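Local coordinates for titin (Homo sapiens, PDB 2J8H), which serves as a giant elastic protein of muscle, part of whose A-band region is the rigid tandem of two immunoglobulin domains described here, at residues 122-127 against 160-165; 135-140 against 179-184; 175-180 against 188-193. All coordinates share one frame; numbering follows the deposited sequence.

Contact 1. Residues 122-127 against 160-165; sequences VSIKIP and TSLVFP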
ATOM      1  N   VAL A 122      -5.534  38.297  -3.653  1.00 48.83           N
ATOM      2  CA  VAL A 122      -4.920  37.002  -3.550  1.00 48.11           C
ATOM      3  C   VAL A 122      -5.852  35.974  -2.917  1.00 48.07           C
ATOM      4  O   VAL A 122      -6.561  36.277  -1.954  1.00 46.07           O
ATOM      5  CB  VAL A 122      -3.618  37.144  -2.716  1.00 48.83           C
ATOM      6  CG1 VAL A 122      -3.135  35.795  -2.192  1.00 47.30           C
ATOM      7  CG2 VAL A 122      -2.543  37.872  -3.555  1.00 47.78           C
ATOM      8  N   SER A 123      -5.853  34.762  -3.482  1.00 47.65           N
ATOM      9  CA  SER A 123      -6.428  33.578  -2.840  1.00 48.04           C
ATOM     10  C   SER A 123      -5.347  32.525  -2.641  1.00 47.96           C
ATOM     11  O   SER A 123      -4.615  32.182  -3.577  1.00 48.96           O
ATOM     12  CB  SER A 123      -7.536  32.989  -3.689  1.00 47.64           C
ATOM     13  OG  SER A 123      -8.547  33.957  -3.924  1.00 51.24           O
ATOM     14  N   ILE A 124      -5.206  32.055  -1.414  1.00 47.65           N
ATOM     15  CA  ILE A 124      -4.315  30.934  -1.139  1.00 47.70           C
ATOM     16  C   ILE A 124      -5.211  29.705  -1.107  1.00 47.57           C
ATOM     17  O   ILE A 124      -5.909  29.479  -0.117  1.00 47.15           O
ATOM     18  CB  ILE A 124      -3.554  31.108   0.189  1.00 47.49           C
ATOM     19  CG1 ILE A 124      -2.865  32.484   0.245  1.00 46.54           C
ATOM     20  CG2 ILE A 124      -2.545  29.978   0.338  1.00 47.08           C
ATOM     21  CD1 ILE A 124      -2.129  32.766   1.522  1.00 47.50           C
ATOM     22  N   LYS A 125      -5.218  28.959  -2.209  1.00 48.16           N
ATOM     23  CA  LYS A 125      -6.165  27.865  -2.434  1.00 48.46           C
ATOM     24  C   LYS A 125      -5.518  26.535  -2.079  1.00 48.22           C
ATOM     25  O   LYS A 125      -4.509  26.151  -2.681  1.00 49.01           O
ATOM     26  CB  LYS A 125      -6.645  27.845  -3.883  1.00 49.17           C
ATOM     27  CG  LYS A 125      -7.747  26.805  -4.163  1.00 49.38           C
ATOM     28  CD  LYS A 125      -8.243  26.833  -5.597  1.00 50.16           C
ATOM     29  CE  LYS A 125      -9.361  25.816  -5.814  1.00 51.25           C
ATOM     30  NZ  LYS A 125      -9.996  25.883  -7.185  1.00 50.44           N
ATOM     31  N   ILE A 126      -6.100  25.835  -1.110  1.00 47.48           N
ATOM     32  CA  ILE A 126      -5.505  24.646  -0.539  1.00 47.50           C
ATOM     33  C   ILE A 126      -6.465  23.458  -0.610  1.00 47.68           C
ATOM     34  O   ILE A 126      -7.484  23.436   0.113  1.00 47.40           O
ATOM     35  CB  ILE A 126      -5.138  24.836   0.938  1.00 47.78           C
ATOM     36  CG1 ILE A 126      -4.265  26.082   1.148  1.00 48.93           C
ATOM     37  CG2 ILE A 126      -4.320  23.643   1.406  1.00 47.69           C
ATOM     38  CD1 ILE A 126      -2.905  25.992   0.452  1.00 46.50           C
ATOM     39  N   PRO A 127      -6.171  22.480  -1.483  1.00 46.43           N
ATOM     40  CA  PRO A 127      -6.996  21.276  -1.481  1.00 46.20           C
ATOM     41  C   PRO A 127      -6.815  20.484  -0.203  1.00 45.40           C
ATOM     42  O   PRO A 127      -5.734  20.488   0.385  1.00 44.80           O
ATOM     43  CB  PRO A 127      -6.479  20.483  -2.679  1.00 46.79           C
ATOM     44  CG  PRO A 127      -5.620  21.406  -3.433  1.00 46.38           C
ATOM     45  CD  PRO A 127      -5.116  22.411  -2.501  1.00 47.14           C
ATOM     46  N   THR A 160      -9.979  24.755   0.575  1.00 45.56           N
ATOM     47  CA  THR A 160     -10.197  25.965   1.353  1.00 45.59           C
ATOM     48  C   THR A 160      -9.253  27.025   0.796  1.00 45.93           C
ATOM     49  O   THR A 160      -8.115  26.720   0.395  1.00 46.39           O
ATOM     50  CB  THR A 160      -9.934  25.744   2.842  1.00 45.39           C
ATOM     51  OG1 THR A 160     -10.141  26.963   3.532  1.00 45.20           O
ATOM     52  CG2 THR A 160      -8.481  25.286   3.122  1.00 45.78           C
ATOM     53  N   SER A 161      -9.761  28.235   0.675  1.00 45.09           N
ATOM     54  CA  SER A 161      -8.962  29.373   0.249  1.00 45.33           C
ATOM     55  C   SER A 161      -8.991  30.459   1.302  1.00 44.83           C
ATOM     56  O   SER A 161     -10.048  30.802   1.845  1.00 44.58           O
ATOM     57  CB  SER A 161      -9.504  29.971  -1.041  1.00 44.87           C
ATOM     58  OG  SER A 161      -9.554  28.977  -2.022  1.00 48.95           O
ATOM     59  N   LEU A 162      -7.824  31.016   1.551  1.00 44.69           N
ATOM     60  CA  LEU A 162      -7.731  32.219   2.320  1.00 44.57           C
ATOM     61  C   LEU A 162      -7.642  33.338   1.318  1.00 44.92           C
ATOM     62  O   LEU A 162      -6.691  33.403   0.525  1.00 45.36           O
ATOM     63  CB  LEU A 162      -6.488  32.218   3.216  1.00 44.58           C
ATOM     64  CG  LEU A 162      -6.318  33.506   4.039  1.00 44.01           C
ATOM     65  CD1 LEU A 162      -7.512  33.680   4.998  1.00 41.57           C
ATOM     66  CD2 LEU A 162      -4.944  33.556   4.747  1.00 42.83           C
ATOM     67  N   VAL A 163      -8.630  34.220   1.342  1.00 44.42           N
ATOM     68  CA  VAL A 163      -8.685  35.299   0.354  1.00 43.58           C
ATOM     69  C   VAL A 163      -8.433  36.666   1.017  1.00 43.58           C
ATOM     70  O   VAL A 163      -8.845  36.932   2.164  1.00 43.25           O
ATOM     71  CB  VAL A 163     -10.022  35.319  -0.390  1.00 43.11           C
ATOM     72  CG1 VAL A 163      -9.978  36.303  -1.566  1.00 41.46           C
ATOM     73  CG2 VAL A 163     -10.420  33.907  -0.866  1.00 43.59           C
ATOM     74  N   PHE A 164      -7.779  37.540   0.261  1.00 42.86           N
ATOM     75  CA  PHE A 164      -7.526  38.922   0.660  1.00 42.98           C
ATOM     76  C   PHE A 164      -8.390  39.806  -0.238  1.00 42.74           C
ATOM     77  O   PHE A 164      -7.889  40.386  -1.177  1.00 42.90           O
ATOM     78  CB  PHE A 164      -6.032  39.224   0.469  1.00 43.36           C
ATOM     79  CG  PHE A 164      -5.136  38.405   1.372  1.00 43.45           C
ATOM     80  CD1 PHE A 164      -4.782  37.105   1.044  1.00 45.62           C
ATOM     81  CD2 PHE A 164      -4.690  38.913   2.576  1.00 44.72           C
ATOM     82  CE1 PHE A 164      -3.986  36.341   1.890  1.00 43.70           C
ATOM     83  CE2 PHE A 164      -3.887  38.154   3.416  1.00 43.88           C
ATOM     84  CZ  PHE A 164      -3.549  36.863   3.068  1.00 44.55           C
ATOM     85  N   PRO A 165      -9.714  39.885   0.031  1.00 43.36           N
ATOM     86  CA  PRO A 165     -10.639  40.510  -0.915  1.00 42.87           C
ATOM     87  C   PRO A 165     -10.421  42.002  -1.166  1.00 42.87           C
ATOM     88  O   PRO A 165     -10.878  42.531  -2.190  1.00 42.10           O
ATOM     89  CB  PRO A 165     -12.007  40.263  -0.277  1.00 42.78           C
ATOM     90  CG  PRO A 165     -11.737  40.088   1.154  1.00 42.74           C
ATOM     91  CD  PRO A 165     -10.428  39.387   1.221  1.00 43.31           C
TER
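V122 and F164 open this antiparallel pairing of strands B and E in one sheet of an I-set immunoglobulin sandwich. The V122 carbonyl accepts F164 N at 2.8 Å, nearly along the C=O axis, and also lies in the plane of the F164 ring at its edge. The two side chains run side by side, V122 CG1 3.9 Å from F164 CD1. S123 shares a face of the sheet with V163, its OG resting 3.6 Å from both CG1 and CG2 of V163. An alanine in place of V163 would probably leave that hydroxyl without the two methyls it lies against and open a gap beside S123. I124 trades two backbone bonds with L162, the one from I124 N nearly straight (172° at the hydrogen), while its CD1 meets F164 CE1 at 4.0 Å. K125 lays CG 3.5 Å from S161 OG; its extended chain then leads away, with a cation-pi contact to F159. I126 pairs with T160, I126 N to T160 O at 2.7 Å. T160 OG1, anti to its backbone N (chi1 179°), bonds I154 O and W138 NE1, while T160 CG2 approaches I126 CB to 4.0 Å and I126 O to 3.7 Å.

Contact 2. Residues 135-140 against 179-184; sequences VITWQK and CAKNRF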
ATOM      1  N   VAL A 135     -12.599  19.700  10.104  1.00 46.02           N
ATOM      2  CA  VAL A 135     -12.620  21.069  10.536  1.00 45.90           C
ATOM      3  C   VAL A 135     -11.372  21.741   9.979  1.00 45.64           C
ATOM      4  O   VAL A 135     -10.274  21.226  10.116  1.00 45.05           O
ATOM      5  CB  VAL A 135     -12.620  21.188  12.043  1.00 45.85           C
ATOM      6  CG1 VAL A 135     -12.524  22.661  12.439  1.00 47.17           C
ATOM      7  CG2 VAL A 135     -13.915  20.549  12.634  1.00 46.19           C
ATOM      8  N   ILE A 136     -11.573  22.884   9.337  1.00 45.64           N
ATOM      9  CA  ILE A 136     -10.511  23.632   8.705  1.00 46.33           C
ATOM     10  C   ILE A 136     -10.255  24.872   9.521  1.00 46.55           C
ATOM     11  O   ILE A 136     -11.193  25.563   9.905  1.00 45.09           O
ATOM     12  CB  ILE A 136     -10.914  24.075   7.292  1.00 46.40           C
ATOM     13  CG1 ILE A 136     -11.098  22.864   6.371  1.00 47.63           C
ATOM     14  CG2 ILE A 136      -9.919  25.109   6.726  1.00 46.41           C
ATOM     15  CD1 ILE A 136      -9.893  21.945   6.227  1.00 47.16           C
ATOM     16  N   THR A 137      -8.985  25.152   9.814  1.00 46.60           N
ATOM     17  CA  THR A 137      -8.628  26.416  10.457  1.00 46.93           C
ATOM     18  C   THR A 137      -7.457  27.061   9.764  1.00 46.70           C
ATOM     19  O   THR A 137      -6.607  26.381   9.210  1.00 46.51           O
ATOM     20  CB  THR A 137      -8.275  26.252  11.943  1.00 47.66           C
ATOM     21  OG1 THR A 137      -7.108  25.455  12.065  1.00 49.16           O
ATOM     22  CG2 THR A 137      -9.405  25.621  12.716  1.00 47.93           C
ATOM     23  N   TRP A 138      -7.418  28.386   9.804  1.00 47.15           N
ATOM     24  CA  TRP A 138      -6.305  29.166   9.260  1.00 47.55           C
ATOM     25  C   TRP A 138      -5.742  30.043  10.353  1.00 47.85           C
ATOM     26  O   TRP A 138      -6.482  30.548  11.214  1.00 47.07           O
ATOM     27  CB  TRP A 138      -6.774  30.081   8.126  1.00 47.01           C
ATOM     28  CG  TRP A 138      -7.030  29.452   6.840  1.00 45.90           C
ATOM     29  CD1 TRP A 138      -8.198  28.892   6.409  1.00 45.18           C
ATOM     30  CD2 TRP A 138      -6.109  29.341   5.760  1.00 44.75           C
ATOM     31  NE1 TRP A 138      -8.052  28.440   5.128  1.00 45.83           N
ATOM     32  CE2 TRP A 138      -6.776  28.714   4.706  1.00 45.27           C
ATOM     33  CE3 TRP A 138      -4.795  29.752   5.571  1.00 46.45           C
ATOM     34  CZ2 TRP A 138      -6.157  28.442   3.496  1.00 46.03           C
ATOM     35  CZ3 TRP A 138      -4.193  29.488   4.373  1.00 46.29           C
ATOM     36  CH2 TRP A 138      -4.867  28.845   3.352  1.00 45.22           C
ATOM     37  N   GLN A 139      -4.426  30.232  10.315  1.00 49.47           N
ATOM     38  CA  GLN A 139      -3.719  31.093  11.257  1.00 51.27           C
ATOM     39  C   GLN A 139      -2.668  31.901  10.504  1.00 51.79           C
ATOM     40  O   GLN A 139      -2.132  31.433   9.507  1.00 50.34           O
ATOM     41  CB  GLN A 139      -2.901  30.279  12.284  1.00 52.18           C
ATOM     42  CG  GLN A 139      -3.594  29.190  13.052  1.00 54.34           C
ATOM     43  CD  GLN A 139      -2.613  28.060  13.488  1.00 54.91           C
ATOM     44  OE1 GLN A 139      -2.973  26.865  13.468  1.00 57.20           O
ATOM     45  NE2 GLN A 139      -1.363  28.444  13.878  1.00 58.62           N
ATOM     46  N   LYS A 140      -2.341  33.088  11.007  1.00 52.51           N
ATOM     47  CA  LYS A 140      -1.124  33.783  10.584  1.00 53.81           C
ATOM     48  C   LYS A 140      -0.230  33.834  11.796  1.00 55.61           C
ATOM     49  O   LYS A 140      -0.555  34.482  12.792  1.00 54.64           O
ATOM     50  CB  LYS A 140      -1.380  35.192  10.076  1.00 53.19           C
ATOM     51  CG  LYS A 140      -0.161  35.797   9.403  1.00 52.62           C
ATOM     52  CD  LYS A 140      -0.375  37.244   9.003  1.00 52.41           C
ATOM     53  CE  LYS A 140       0.831  37.757   8.233  1.00 51.45           C
ATOM     54  NZ  LYS A 140       0.698  39.169   7.822  1.00 49.71           N
ATOM     55  N   CYS A 179      -4.935  24.118   8.643  1.00 48.40           N
ATOM     56  CA  CYS A 179      -4.982  22.869   9.362  1.00 47.55           C
ATOM     57  C   CYS A 179      -6.319  22.201   9.111  1.00 47.48           C
ATOM     58  O   CYS A 179      -7.342  22.877   9.079  1.00 47.14           O
ATOM     59  CB  CYS A 179      -4.739  23.165  10.833  1.00 48.15           C
ATOM     60  SG  CYS A 179      -4.747  21.738  11.960  1.00 52.24           S
ATOM     61  N   ALA A 180      -6.295  20.885   8.882  1.00 46.21           N
ATOM     62  CA  ALA A 180      -7.497  20.072   8.729  1.00 45.95           C
ATOM     63  C   ALA A 180      -7.465  19.020   9.825  1.00 45.35           C
ATOM     64  O   ALA A 180      -6.437  18.367  10.017  1.00 43.38           O
ATOM     65  CB  ALA A 180      -7.536  19.413   7.342  1.00 45.61           C
ATOM     66  N   LYS A 181      -8.586  18.862  10.533  1.00 45.71           N
ATOM     67  CA  LYS A 181      -8.730  17.889  11.617  1.00 46.75           C
ATOM     68  C   LYS A 181     -10.011  17.084  11.446  1.00 46.49           C
ATOM     69  O   LYS A 181     -11.083  17.650  11.222  1.00 45.99           O
ATOM     70  CB  LYS A 181      -8.851  18.575  12.990  1.00 47.50           C
ATOM     71  CG  LYS A 181      -7.751  19.538  13.373  1.00 50.86           C
ATOM     72  CD  LYS A 181      -8.271  20.635  14.347  1.00 50.95           C
ATOM     73  CE  LYS A 181      -7.136  21.574  14.819  1.00 53.53           C
ATOM     74  NZ  LYS A 181      -6.570  22.476  13.769  1.00 55.95           N
ATOM     75  N   ASN A 182      -9.903  15.767  11.579  1.00 46.85           N
ATOM     76  CA  ASN A 182     -11.067  14.936  11.879  1.00 46.79           C
ATOM     77  C   ASN A 182     -10.659  13.842  12.837  1.00 47.06           C
ATOM     78  O   ASN A 182      -9.553  13.883  13.393  1.00 46.49           O
ATOM     79  CB  ASN A 182     -11.744  14.401  10.598  1.00 46.86           C
ATOM     80  CG  ASN A 182     -10.898  13.426   9.818  1.00 46.84           C
ATOM     81  OD1 ASN A 182      -9.835  12.982  10.256  1.00 47.81           O
ATOM     82  ND2 ASN A 182     -11.378  13.080   8.627  1.00 46.98           N
ATOM     83  N   ARG A 183     -11.542  12.866  13.039  1.00 46.72           N
ATOM     84  CA  ARG A 183     -11.291  11.809  13.998  1.00 47.03           C
ATOM     85  C   ARG A 183     -10.113  10.915  13.640  1.00 46.04           C
ATOM     86  O   ARG A 183      -9.597  10.228  14.504  1.00 46.79           O
ATOM     87  CB  ARG A 183     -12.570  10.958  14.216  1.00 47.66           C
ATOM     88  CG  ARG A 183     -13.018  10.147  12.979  1.00 49.34           C
ATOM     89  CD  ARG A 183     -14.238   9.295  13.275  1.00 50.60           C
ATOM     90  NE  ARG A 183     -15.404  10.110  13.630  1.00 53.72           N
ATOM     91  CZ  ARG A 183     -16.633   9.629  13.794  1.00 55.73           C
ATOM     92  NH1 ARG A 183     -16.875   8.324  13.636  1.00 57.24           N
ATOM     93  NH2 ARG A 183     -17.629  10.452  14.124  1.00 55.95           N
ATOM     94  N   PHE A 184      -9.686  10.914  12.385  1.00 45.21           N
ATOM     95  CA  PHE A 184      -8.611  10.042  11.958  1.00 45.09           C
ATOM     96  C   PHE A 184      -7.272  10.756  11.883  1.00 44.19           C
ATOM     97  O   PHE A 184      -6.274  10.160  11.466  1.00 43.07           O
ATOM     98  CB  PHE A 184      -8.971   9.386  10.618  1.00 46.03           C
ATOM     99  CG  PHE A 184     -10.233   8.564  10.695  1.00 47.15           C
ATOM    100  CD1 PHE A 184     -10.274   7.420  11.480  1.00 47.83           C
ATOM    101  CD2 PHE A 184     -11.380   8.966  10.046  1.00 47.57           C
ATOM    102  CE1 PHE A 184     -11.436   6.663  11.587  1.00 47.82           C
ATOM    103  CE2 PHE A 184     -12.539   8.210  10.153  1.00 47.87           C
ATOM    104  CZ  PHE A 184     -12.559   7.062  10.925  1.00 48.17           C
TER
HETATM  105  O   HOH W   1      -8.536  22.555  11.755  1.00 51.37           O
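A single water between V135, T137 and K181 bridges the two strands on one face of the pairing. It donates to V135 O at 2.7 Å and, weakly, to C179 O, shares a hydrogen bond with T137 OG1 at 3.2 Å, and is modelled as accepting from K181 NZ. That last bond is doubtful in detail, because NZ sits too close to C179 SG in the model. The T137 and K181 side chains cross at about a right angle. With chi1 64°, T137 OG1 lies between its own backbone N and carbonyl carbon, where it also meets C179 CB at 3.5 Å. Beneath this face the backbones join through four bonds, reciprocal between V135 and K181 and between T137 and C179; the shortest runs from V135 N to K181 O at 2.8 Å. On the other face the tip of I136 reaches over, CD1 3.6 Å from A180 CB, with F128 and I102 packed nearby against I136 and A180 respectively. At the end of the strand, N182 OD1 accepts F184 N at 3.0 Å in an Asx turn, the donor standing 54° above the carboxamide C=O plane. N182 ND2 donates to V98 O and OD1 also accepts from A100 N, so this turn is tied to strand 86-102, which runs in from the first domain. The pairing is that of strands C and F, adjacent inner strands of one sheet of the immunoglobulin sandwich.

Contact 3. Residues 175-180 against 188-193; sequences FYVVCA and QKTVEL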
ATOM      1  N   PHE A 175       3.595  34.092   7.112  1.00 45.06           N
ATOM      2  CA  PHE A 175       3.432  32.650   7.087  1.00 45.42           C
ATOM      3  C   PHE A 175       2.044  32.291   7.559  1.00 45.65           C
ATOM      4  O   PHE A 175       1.665  32.613   8.682  1.00 45.98           O
ATOM      5  CB  PHE A 175       4.471  31.997   7.995  1.00 45.26           C
ATOM      6  CG  PHE A 175       5.881  32.209   7.541  1.00 45.15           C
ATOM      7  CD1 PHE A 175       6.613  33.280   8.012  1.00 45.60           C
ATOM      8  CD2 PHE A 175       6.470  31.345   6.637  1.00 45.29           C
ATOM      9  CE1 PHE A 175       7.935  33.486   7.595  1.00 46.80           C
ATOM     10  CE2 PHE A 175       7.782  31.538   6.213  1.00 45.74           C
ATOM     11  CZ  PHE A 175       8.516  32.616   6.693  1.00 45.91           C
ATOM     12  N   TYR A 176       1.274  31.650   6.683  1.00 45.82           N
ATOM     13  CA  TYR A 176      -0.101  31.296   6.989  1.00 45.68           C
ATOM     14  C   TYR A 176      -0.148  29.782   7.176  1.00 46.39           C
ATOM     15  O   TYR A 176       0.463  29.038   6.410  1.00 46.63           O
ATOM     16  CB  TYR A 176      -1.018  31.766   5.859  1.00 45.31           C
ATOM     17  CG  TYR A 176      -1.091  33.282   5.771  1.00 44.69           C
ATOM     18  CD1 TYR A 176      -0.141  34.012   5.065  1.00 43.50           C
ATOM     19  CD2 TYR A 176      -2.073  33.980   6.440  1.00 44.65           C
ATOM     20  CE1 TYR A 176      -0.178  35.407   5.026  1.00 43.23           C
ATOM     21  CE2 TYR A 176      -2.139  35.370   6.388  1.00 43.72           C
ATOM     22  CZ  TYR A 176      -1.194  36.078   5.691  1.00 43.02           C
ATOM     23  OH  TYR A 176      -1.273  37.452   5.667  1.00 43.09           O
ATOM     24  N   VAL A 177      -0.822  29.345   8.232  1.00 46.69           N
ATOM     25  CA  VAL A 177      -0.918  27.946   8.562  1.00 46.96           C
ATOM     26  C   VAL A 177      -2.367  27.506   8.364  1.00 47.14           C
ATOM     27  O   VAL A 177      -3.275  28.123   8.899  1.00 47.57           O
ATOM     28  CB  VAL A 177      -0.464  27.685  10.003  1.00 46.97           C
ATOM     29  CG1 VAL A 177      -0.605  26.210  10.334  1.00 46.23           C
ATOM     30  CG2 VAL A 177       0.984  28.160  10.198  1.00 48.15           C
ATOM     31  N   VAL A 178      -2.567  26.465   7.558  1.00 47.44           N
ATOM     32  CA  VAL A 178      -3.893  25.878   7.351  1.00 47.36           C
ATOM     33  C   VAL A 178      -3.862  24.470   7.949  1.00 48.22           C
ATOM     34  O   VAL A 178      -2.860  23.728   7.811  1.00 47.70           O
ATOM     35  CB  VAL A 178      -4.279  25.834   5.866  1.00 48.01           C
ATOM     36  CG1 VAL A 178      -3.228  25.112   5.051  1.00 47.07           C
ATOM     37  CG2 VAL A 178      -5.695  25.216   5.682  1.00 46.89           C
ATOM     38  N   CYS A 179      -4.935  24.118   8.643  1.00 48.40           N
ATOM     39  CA  CYS A 179      -4.982  22.869   9.362  1.00 47.55           C
ATOM     40  C   CYS A 179      -6.319  22.201   9.111  1.00 47.48           C
ATOM     41  O   CYS A 179      -7.342  22.877   9.079  1.00 47.14           O
ATOM     42  CB  CYS A 179      -4.739  23.165  10.833  1.00 48.15           C
ATOM     43  SG  CYS A 179      -4.747  21.738  11.960  1.00 52.24           S
ATOM     44  N   ALA A 180      -6.295  20.885   8.882  1.00 46.21           N
ATOM     45  CA  ALA A 180      -7.497  20.072   8.729  1.00 45.95           C
ATOM     46  C   ALA A 180      -7.465  19.020   9.825  1.00 45.35           C
ATOM     47  O   ALA A 180      -6.437  18.367  10.017  1.00 43.38           O
ATOM     48  CB  ALA A 180      -7.536  19.413   7.342  1.00 45.61           C
ATOM     49  N   GLN A 188      -1.459  19.798   9.078  1.00 45.76           N
ATOM     50  CA  GLN A 188      -1.274  21.222   8.827  1.00 46.34           C
ATOM     51  C   GLN A 188      -0.128  21.452   7.871  1.00 46.92           C
ATOM     52  O   GLN A 188       0.775  20.608   7.729  1.00 46.40           O
ATOM     53  CB  GLN A 188      -1.059  22.011  10.117  1.00 47.03           C
ATOM     54  CG  GLN A 188       0.297  21.932  10.749  1.00 50.57           C
ATOM     55  CD  GLN A 188       0.459  22.923  11.907  1.00 50.30           C
ATOM     56  OE1 GLN A 188      -0.399  23.019  12.793  1.00 55.28           O
ATOM     57  NE2 GLN A 188       1.553  23.661  11.891  1.00 51.46           N
ATOM     58  N   LYS A 189      -0.187  22.583   7.191  1.00 46.34           N
ATOM     59  CA  LYS A 189       0.843  22.996   6.264  1.00 46.50           C
ATOM     60  C   LYS A 189       0.927  24.513   6.355  1.00 46.13           C
ATOM     61  O   LYS A 189       0.001  25.166   6.806  1.00 44.59           O
ATOM     62  CB  LYS A 189       0.513  22.583   4.827  1.00 47.04           C
ATOM     63  CG  LYS A 189       0.545  21.077   4.530  1.00 50.28           C
ATOM     64  CD  LYS A 189       1.946  20.507   4.645  1.00 52.16           C
ATOM     65  CE  LYS A 189       1.945  18.999   4.689  1.00 55.26           C
ATOM     66  NZ  LYS A 189       1.294  18.459   5.947  1.00 59.75           N
ATOM     67  N   THR A 190       2.065  25.045   5.941  1.00 46.03           N
ATOM     68  CA  THR A 190       2.319  26.459   5.961  1.00 46.08           C
ATOM     69  C   THR A 190       2.495  26.941   4.533  1.00 46.39           C
ATOM     70  O   THR A 190       3.044  26.242   3.684  1.00 46.90           O
ATOM     71  CB  THR A 190       3.575  26.742   6.781  1.00 46.86           C
ATOM     72  OG1 THR A 190       3.328  26.313   8.123  1.00 47.76           O
ATOM     73  CG2 THR A 190       3.946  28.235   6.786  1.00 45.40           C
ATOM     74  N   VAL A 191       2.041  28.162   4.295  1.00 46.36           N
ATOM     75  CA  VAL A 191       2.239  28.869   3.036  1.00 45.86           C
ATOM     76  C   VAL A 191       2.884  30.224   3.335  1.00 45.65           C
ATOM     77  O   VAL A 191       2.373  30.975   4.171  1.00 45.26           O
ATOM     78  CB  VAL A 191       0.884  29.144   2.354  1.00 45.48           C
ATOM     79  CG1 VAL A 191       1.073  29.903   1.066  1.00 45.34           C
ATOM     80  CG2 VAL A 191       0.140  27.842   2.116  1.00 45.66           C
ATOM     81  N   GLU A 192       4.000  30.529   2.685  1.00 45.00           N
ATOM     82  CA  GLU A 192       4.587  31.853   2.819  1.00 45.60           C
ATOM     83  C   GLU A 192       4.070  32.754   1.712  1.00 46.36           C
ATOM     84  O   GLU A 192       4.160  32.411   0.525  1.00 45.53           O
ATOM     85  CB  GLU A 192       6.109  31.829   2.779  1.00 45.47           C
ATOM     86  CG  GLU A 192       6.661  33.247   2.914  1.00 44.86           C
ATOM     87  CD  GLU A 192       8.149  33.316   3.014  1.00 46.11           C
ATOM     88  OE1 GLU A 192       8.807  32.267   2.846  1.00 47.71           O
ATOM     89  OE2 GLU A 192       8.652  34.434   3.257  1.00 45.08           O
ATOM     90  N   LEU A 193       3.546  33.916   2.112  1.00 47.24           N
ATOM     91  CA  LEU A 193       3.104  34.941   1.183  1.00 47.51           C
ATOM     92  C   LEU A 193       4.125  36.040   1.222  1.00 47.71           C
ATOM     93  O   LEU A 193       4.472  36.508   2.290  1.00 47.28           O
ATOM     94  CB  LEU A 193       1.746  35.502   1.608  1.00 47.73           C
ATOM     95  CG  LEU A 193       1.149  36.674   0.818  1.00 48.17           C
ATOM     96  CD1 LEU A 193       1.169  36.396  -0.665  1.00 49.51           C
ATOM     97  CD2 LEU A 193      -0.298  36.965   1.268  1.00 48.10           C
TER
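Y176, F175 and Q188 bury much of the surface here: Y176 and F175 work on opposite faces at one end of the pairing, Q188 at the other. Y176 pairs with V191 through two backbone bonds, Y176 N to V191 O at 2.8 Å being essentially linear (179° at the hydrogen). Its ring crosses L193 obliquely, CE1 3.9 Å from L193 CB, and its hydroxyl bonds D172 O, four residues back in the chain: the tyrosine corner of immunoglobulin domains, which pins the hydroxyl end of the side chain to the turn before the strand. F175 lies alongside E192. E192 CG stands over one face of the F175 ring, the carboxylate plane is inclined 34° to the ring, and E192 OE1 comes to 3.6 Å from F175 CE2. T190 CG2 meets the same ring at its edge, 4.0 Å from CD2, while T190 OG1 touches V177 CG2. Q188 holds the far end. Its chi1 of 77° sets CG between backbone N and carbonyl carbon, and the extended chain carries the amide over V177, NE2 3.7 Å from V177 CG1. Q188 CB meanwhile packs against C179 CB at 3.9 Å, and NE2 makes a weak hydrogen bond with E109 OE1 of a neighbouring subunit. V178 and K189 exchange the other two backbone bonds of the pairing. Strand 174-182 thus lies between strand 135-140 and strand 185-196; V178 packs on W138, and V178 and V191 both reach across to I126 on strand 123-131 of the facing sheet.

How the contacts relate
Following the chain, strand 123-131 comes first, then 135-140, 159-163, 174-182 and 185-196. Contact 1 closes a loop of 32 residues when strand 159-163 returns to 123-131. Contact 2 begins inside that loop and closes beyond it, at 179-184, so the two cross. Contact 3 lies in series after contact 1; it starts on the strand where contact 2 ends, sharing C179 and A180, and closes the short hairpin 174-182 to 185-196. Contact 1 belongs to one sheet, contacts 2 and 3 to the other. W138, on the first strand of contact 2, packs into contact 1, while L162 on Y176 and I124 on V191 join contacts 1 and 3 across the interior of the second immunoglobulin domain.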